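Local coordinates for phosphate transport system protein phoU (Streptococcus pneumoniae, PDB 2I0M) that probably takes part in regulating phosphate uptake, working as a homodimer that carries bound zinc ions, at residues Glu13-Leu24 with Leu130-His140. Numbering follows the deposited sequence.
Sequences EQSFLGLGQLVL and LADLLVAFPLH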
ATOM      1  N   GLU A  13      22.311  -3.264   3.243  1.00 43.07           N
ATOM      2  CA  GLU A  13      21.394  -3.214   4.382  1.00 43.06           C
ATOM      3  C   GLU A  13      21.479  -1.891   5.172  1.00 42.75           C
ATOM      4  O   GLU A  13      20.464  -1.392   5.664  1.00 42.81           O
ATOM      5  CB  GLU A  13      21.627  -4.399   5.310  1.00 42.87           C
ATOM      6  CG  GLU A  13      20.613  -4.489   6.435  1.00 43.43           C
ATOM      7  CD  GLU A  13      20.607  -5.852   7.088  1.00 45.58           C
ATOM      8  OE1 GLU A  13      21.639  -6.260   7.659  1.00 44.47           O
ATOM      9  OE2 GLU A  13      19.557  -6.517   7.014  1.00 47.50           O
ATOM     10  N   GLN A  14      22.682  -1.335   5.291  1.00 42.01           N
ATOM     11  CA  GLN A  14      22.863  -0.100   6.047  1.00 42.28           C
ATOM     12  C   GLN A  14      22.271   1.097   5.317  1.00 42.24           C
ATOM     13  O   GLN A  14      21.709   1.993   5.962  1.00 42.51           O
ATOM     14  CB  GLN A  14      24.341   0.148   6.412  1.00 41.53           C
ATOM     15  CG  GLN A  14      24.858  -0.719   7.572  1.00 41.27           C
ATOM     16  CD  GLN A  14      24.077  -0.530   8.878  1.00 40.10           C
ATOM     17  OE1 GLN A  14      23.569  -1.492   9.461  1.00 40.73           O
ATOM     18  NE2 GLN A  14      23.984   0.707   9.332  1.00 37.67           N
ATOM     19  N   SER A  15      22.406   1.112   3.987  1.00 41.76           N
ATOM     20  CA  SER A  15      21.746   2.113   3.142  1.00 42.05           C
ATOM     21  C   SER A  15      20.241   2.131   3.387  1.00 41.52           C
ATOM     22  O   SER A  15      19.647   3.196   3.539  1.00 42.05           O
ATOM     23  CB  SER A  15      22.001   1.841   1.652  1.00 42.21           C
ATOM     24  OG  SER A  15      23.348   2.099   1.303  1.00 44.38           O
ATOM     25  N   PHE A  16      19.647   0.939   3.423  1.00 41.15           N
ATOM     26  CA  PHE A  16      18.214   0.742   3.637  1.00 40.59           C
ATOM     27  C   PHE A  16      17.743   1.185   5.037  1.00 40.69           C
ATOM     28  O   PHE A  16      16.729   1.871   5.161  1.00 40.96           O
ATOM     29  CB  PHE A  16      17.857  -0.726   3.333  1.00 40.42           C
ATOM     30  CG  PHE A  16      16.491  -1.129   3.800  1.00 40.96           C
ATOM     31  CD1 PHE A  16      16.334  -1.815   5.001  1.00 39.77           C
ATOM     32  CD2 PHE A  16      15.351  -0.807   3.042  1.00 41.12           C
ATOM     33  CE1 PHE A  16      15.081  -2.169   5.442  1.00 41.91           C
ATOM     34  CE2 PHE A  16      14.083  -1.153   3.489  1.00 40.88           C
ATOM     35  CZ  PHE A  16      13.940  -1.848   4.680  1.00 40.48           C
ATOM     36  N   LEU A  17      18.483   0.812   6.081  1.00 40.47           N
ATOM     37  CA  LEU A  17      18.205   1.308   7.444  1.00 40.59           C
ATOM     38  C   LEU A  17      18.332   2.835   7.568  1.00 40.43           C
ATOM     39  O   LEU A  17      17.502   3.477   8.235  1.00 39.99           O
ATOM     40  CB  LEU A  17      19.082   0.604   8.499  1.00 40.10           C
ATOM     41  CG  LEU A  17      18.982  -0.927   8.516  1.00 39.27           C
ATOM     42  CD1 LEU A  17      19.952  -1.475   9.536  1.00 37.48           C
ATOM     43  CD2 LEU A  17      17.589  -1.405   8.811  1.00 37.32           C
ATOM     44  N   GLY A  18      19.362   3.396   6.921  1.00 40.48           N
ATOM     45  CA  GLY A  18      19.505   4.852   6.752  1.00 40.73           C
ATOM     46  C   GLY A  18      18.232   5.478   6.192  1.00 41.25           C
ATOM     47  O   GLY A  18      17.706   6.431   6.762  1.00 41.91           O
ATOM     48  N   LEU A  19      17.713   4.920   5.098  1.00 40.82           N
ATOM     49  CA  LEU A  19      16.450   5.372   4.536  1.00 40.90           C
ATOM     50  C   LEU A  19      15.315   5.265   5.549  1.00 41.23           C
ATOM     51  O   LEU A  19      14.522   6.184   5.677  1.00 40.87           O
ATOM     52  CB  LEU A  19      16.077   4.556   3.295  1.00 40.05           C
ATOM     53  CG  LEU A  19      15.607   5.247   2.009  1.00 41.16           C
ATOM     54  CD1 LEU A  19      14.654   4.338   1.152  1.00 36.71           C
ATOM     55  CD2 LEU A  19      15.040   6.688   2.198  1.00 39.73           C
ATOM     56  N   GLY A  20      15.231   4.121   6.235  1.00 41.71           N
ATOM     57  CA  GLY A  20      14.195   3.870   7.238  1.00 42.02           C
ATOM     58  C   GLY A  20      14.285   4.778   8.449  1.00 42.56           C
ATOM     59  O   GLY A  20      13.264   5.195   8.994  1.00 43.46           O
ATOM     60  N   GLN A  21      15.507   5.067   8.894  1.00 42.69           N
ATOM     61  CA  GLN A  21      15.736   6.081   9.918  1.00 42.90           C
ATOM     62  C   GLN A  21      15.299   7.478   9.435  1.00 42.41           C
ATOM     63  O   GLN A  21      14.698   8.236  10.180  1.00 42.38           O
ATOM     64  CB  GLN A  21      17.210   6.076  10.316  1.00 43.37           C
ATOM     65  CG  GLN A  21      17.543   6.958  11.489  1.00 45.74           C
ATOM     66  CD  GLN A  21      16.813   6.549  12.766  1.00 50.03           C
ATOM     67  OE1 GLN A  21      16.402   7.418  13.553  1.00 53.32           O
ATOM     68  NE2 GLN A  21      16.658   5.234  12.988  1.00 47.04           N
ATOM     69  N   LEU A  22      15.592   7.809   8.183  1.00 42.12           N
ATOM     70  CA  LEU A  22      15.093   9.046   7.604  1.00 42.27           C
ATOM     71  C   LEU A  22      13.555   9.104   7.644  1.00 42.20           C
ATOM     72  O   LEU A  22      13.001  10.116   8.071  1.00 41.47           O
ATOM     73  CB  LEU A  22      15.637   9.279   6.186  1.00 42.35           C
ATOM     74  CG  LEU A  22      15.210  10.577   5.477  1.00 43.22           C
ATOM     75  CD1 LEU A  22      15.587  11.813   6.301  1.00 42.76           C
ATOM     76  CD2 LEU A  22      15.789  10.672   4.055  1.00 42.31           C
ATOM     77  N   VAL A  23      12.864   8.032   7.229  1.00 42.23           N
ATOM     78  CA  VAL A  23      11.383   8.056   7.315  1.00 42.52           C
ATOM     79  C   VAL A  23      10.813   8.028   8.734  1.00 42.36           C
ATOM     80  O   VAL A  23       9.718   8.531   8.945  1.00 42.17           O
ATOM     81  CB  VAL A  23      10.592   7.132   6.285  1.00 42.61           C
ATOM     82  CG1 VAL A  23      11.498   6.278   5.432  1.00 44.36           C
ATOM     83  CG2 VAL A  23       9.474   6.331   6.929  1.00 40.81           C
ATOM     84  N   LEU A  24      11.563   7.472   9.691  1.00 42.77           N
ATOM     85  CA  LEU A  24      11.163   7.521  11.105  1.00 43.32           C
ATOM     86  C   LEU A  24      11.243   8.949  11.635  1.00 43.77           C
ATOM     87  O   LEU A  24      10.319   9.418  12.289  1.00 44.28           O
ATOM     88  CB  LEU A  24      11.981   6.560  11.983  1.00 42.72           C
ATOM     89  CG  LEU A  24      11.601   6.521  13.474  1.00 42.90           C
ATOM     90  CD1 LEU A  24      10.163   6.089  13.751  1.00 42.19           C
ATOM     91  CD2 LEU A  24      12.571   5.655  14.283  1.00 43.01           C
ATOM     92  N   LEU A 130       7.783   1.255  13.697  1.00 40.70           N
ATOM     93  CA  LEU A 130       8.897   1.447  12.768  1.00 41.19           C
ATOM     94  C   LEU A 130      10.249   1.350  13.471  1.00 41.89           C
ATOM     95  O   LEU A 130      11.180   0.745  12.939  1.00 42.89           O
ATOM     96  CB  LEU A 130       8.791   2.784  12.037  1.00 41.26           C
ATOM     97  CG  LEU A 130       9.864   3.074  10.986  1.00 40.67           C
ATOM     98  CD1 LEU A 130       9.914   1.942   9.922  1.00 39.34           C
ATOM     99  CD2 LEU A 130       9.613   4.414  10.312  1.00 42.16           C
ATOM    100  N   ALA A 131      10.361   1.951  14.652  1.00 41.91           N
ATOM    101  CA  ALA A 131      11.606   1.925  15.422  1.00 42.57           C
ATOM    102  C   ALA A 131      11.974   0.489  15.801  1.00 42.79           C
ATOM    103  O   ALA A 131      13.136   0.087  15.718  1.00 42.77           O
ATOM    104  CB  ALA A 131      11.483   2.796  16.660  1.00 42.02           C
ATOM    105  N   ASP A 132      10.974  -0.274  16.225  1.00 43.50           N
ATOM    106  CA  ASP A 132      11.144  -1.714  16.465  1.00 44.45           C
ATOM    107  C   ASP A 132      11.604  -2.460  15.207  1.00 44.18           C
ATOM    108  O   ASP A 132      12.569  -3.212  15.249  1.00 44.69           O
ATOM    109  CB  ASP A 132       9.854  -2.332  17.016  1.00 44.33           C
ATOM    110  CG  ASP A 132       9.548  -1.884  18.456  1.00 46.77           C
ATOM    111  OD1 ASP A 132      10.397  -1.255  19.128  1.00 46.17           O
ATOM    112  OD2 ASP A 132       8.427  -2.169  18.921  1.00 52.11           O
ATOM    113  N   LEU A 133      10.948  -2.193  14.085  1.00 44.53           N
ATOM    114  CA  LEU A 133      11.297  -2.812  12.811  1.00 44.53           C
ATOM    115  C   LEU A 133      12.754  -2.554  12.435  1.00 44.42           C
ATOM    116  O   LEU A 133      13.468  -3.479  12.078  1.00 45.07           O
ATOM    117  CB  LEU A 133      10.357  -2.348  11.693  1.00 44.23           C
ATOM    118  CG  LEU A 133      10.676  -2.839  10.266  1.00 44.98           C
ATOM    119  CD1 LEU A 133      10.624  -4.385  10.172  1.00 43.86           C
ATOM    120  CD2 LEU A 133       9.761  -2.216   9.229  1.00 44.55           C
ATOM    121  N   LEU A 134      13.190  -1.303  12.525  1.00 44.06           N
ATOM    122  CA  LEU A 134      14.581  -0.941  12.222  1.00 43.84           C
ATOM    123  C   LEU A 134      15.629  -1.661  13.070  1.00 43.36           C
ATOM    124  O   LEU A 134      16.682  -2.018  12.556  1.00 43.49           O
ATOM    125  CB  LEU A 134      14.791   0.582  12.249  1.00 43.09           C
ATOM    126  CG  LEU A 134      13.897   1.332  11.252  1.00 43.00           C
ATOM    127  CD1 LEU A 134      14.312   2.786  11.180  1.00 43.94           C
ATOM    128  CD2 LEU A 134      13.906   0.713   9.851  1.00 42.41           C
ATOM    129  N   VAL A 135      15.348  -1.868  14.354  1.00 43.54           N
ATOM    130  CA  VAL A 135      16.215  -2.689  15.219  1.00 43.33           C
ATOM    131  C   VAL A 135      16.112  -4.185  14.842  1.00 43.46           C
ATOM    132  O   VAL A 135      17.127  -4.881  14.765  1.00 43.27           O
ATOM    133  CB  VAL A 135      15.869  -2.507  16.724  1.00 43.48           C
ATOM    134  CG1 VAL A 135      16.707  -3.429  17.605  1.00 42.22           C
ATOM    135  CG2 VAL A 135      16.044  -1.046  17.157  1.00 43.80           C
ATOM    136  N   ALA A 136      14.888  -4.668  14.620  1.00 43.10           N
ATOM    137  CA  ALA A 136      14.649  -6.076  14.287  1.00 43.29           C
ATOM    138  C   ALA A 136      15.205  -6.506  12.918  1.00 43.73           C
ATOM    139  O   ALA A 136      15.615  -7.641  12.753  1.00 43.64           O
ATOM    140  CB  ALA A 136      13.156  -6.390  14.359  1.00 43.21           C
ATOM    141  N   PHE A 137      15.221  -5.597  11.945  1.00 44.21           N
ATOM    142  CA  PHE A 137      15.510  -5.963  10.554  1.00 44.82           C
ATOM    143  C   PHE A 137      16.889  -6.644  10.335  1.00 45.02           C
ATOM    144  O   PHE A 137      16.945  -7.689   9.693  1.00 45.15           O
ATOM    145  CB  PHE A 137      15.293  -4.758   9.623  1.00 44.34           C
ATOM    146  CG  PHE A 137      15.227  -5.114   8.179  1.00 44.98           C
ATOM    147  CD1 PHE A 137      14.006  -5.103   7.503  1.00 45.40           C
ATOM    148  CD2 PHE A 137      16.388  -5.440   7.462  1.00 46.85           C
ATOM    149  CE1 PHE A 137      13.929  -5.447   6.132  1.00 43.50           C
ATOM    150  CE2 PHE A 137      16.316  -5.798   6.087  1.00 45.10           C
ATOM    151  CZ  PHE A 137      15.083  -5.792   5.431  1.00 43.54           C
ATOM    152  N   PRO A 138      17.995  -6.054  10.853  1.00 45.18           N
ATOM    153  CA  PRO A 138      19.345  -6.676  10.740  1.00 45.59           C
ATOM    154  C   PRO A 138      19.464  -8.082  11.342  1.00 46.16           C
ATOM    155  O   PRO A 138      20.348  -8.848  10.949  1.00 45.81           O
ATOM    156  CB  PRO A 138      20.263  -5.715  11.525  1.00 45.25           C
ATOM    157  CG  PRO A 138      19.542  -4.457  11.605  1.00 45.66           C
ATOM    158  CD  PRO A 138      18.056  -4.754  11.542  1.00 45.17           C
ATOM    159  N   LEU A 139      18.592  -8.398  12.296  1.00 47.24           N
ATOM    160  CA  LEU A 139      18.542  -9.726  12.901  1.00 48.61           C
ATOM    161  C   LEU A 139      17.943 -10.769  11.972  1.00 49.05           C
ATOM    162  O   LEU A 139      18.270 -11.944  12.066  1.00 49.53           O
ATOM    163  CB  LEU A 139      17.812  -9.695  14.246  1.00 48.52           C
ATOM    164  CG  LEU A 139      18.542  -8.864  15.312  1.00 49.32           C
ATOM    165  CD1 LEU A 139      17.616  -8.468  16.437  1.00 49.69           C
ATOM    166  CD2 LEU A 139      19.784  -9.577  15.863  1.00 49.38           C
ATOM    167  N   HIS A 140      17.103 -10.335  11.041  1.00 50.21           N
ATOM    168  CA  HIS A 140      16.429 -11.258  10.114  1.00 51.40           C
ATOM    169  C   HIS A 140      15.547 -12.301  10.844  1.00 51.55           C
ATOM    170  O   HIS A 140      15.251 -13.363  10.301  1.00 52.42           O
ATOM    171  CB  HIS A 140      17.447 -11.958   9.190  1.00 51.54           C
ATOM    172  CG  HIS A 140      18.362 -11.022   8.458  1.00 52.59           C
ATOM    173  ND1 HIS A 140      17.972  -9.766   8.038  1.00 53.16           N
ATOM    174  CD2 HIS A 140      19.645 -11.175   8.046  1.00 52.51           C
ATOM    175  CE1 HIS A 140      18.982  -9.181   7.418  1.00 52.86           C
ATOM    176  NE2 HIS A 140      20.007 -10.015   7.405  1.00 52.92           N
TER
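Phe16 and Phe137 meet where the helical segments 13-24 and 130-136 run nearly antiparallel (167°), their axes 10.2 Å apart at closest. Phe16 sends its corner atom CE1 over the centre of one face of the Phe137 ring, 3.5 Å from Phe137 CE1; the ring planes are inclined at 45°.

Aliphatic contacts fill the rest. Leu134 lays CD1 against the backbone of Gly20, 3.4 Å from Gly20 C, and the missing side chain leaves room for Leu134 CD2 beside Gly20 CA (4.1 Å). One turn on, Leu24 and Leu130 pass alongside each other, pointing opposite ways, Leu130 CD2 lying 3.6 Å from Leu24 CB. With CG anti to N (chi1 -178°), Leu24 turns CD1 to Leu130 and CD2 to Ala131 CB. At the other end Leu17 CD1 rests 3.7 Å from Pro138 CG.

Polar contact comes chiefly from Glu13, whose extended chain brings OE2 to the edge of the Phe137 ring, in its plane, 3.4 Å from Phe137 CD2, with the carboxylate turned almost perpendicular to the ring. Gln21 NE2 packs 3.8 Å from Leu134 CD1.

Phe16 and Val23 also touch Leu90 of helix 74-105, and Leu130 touches Phe193 of helix 177-209. The segments belong to the first and second PhoU sequence ranges, which the contact joins within the all-helical fold. Its cohesion is essentially apolar: side-chain shape, rather than hydrogen bonding between the segments, fits them together.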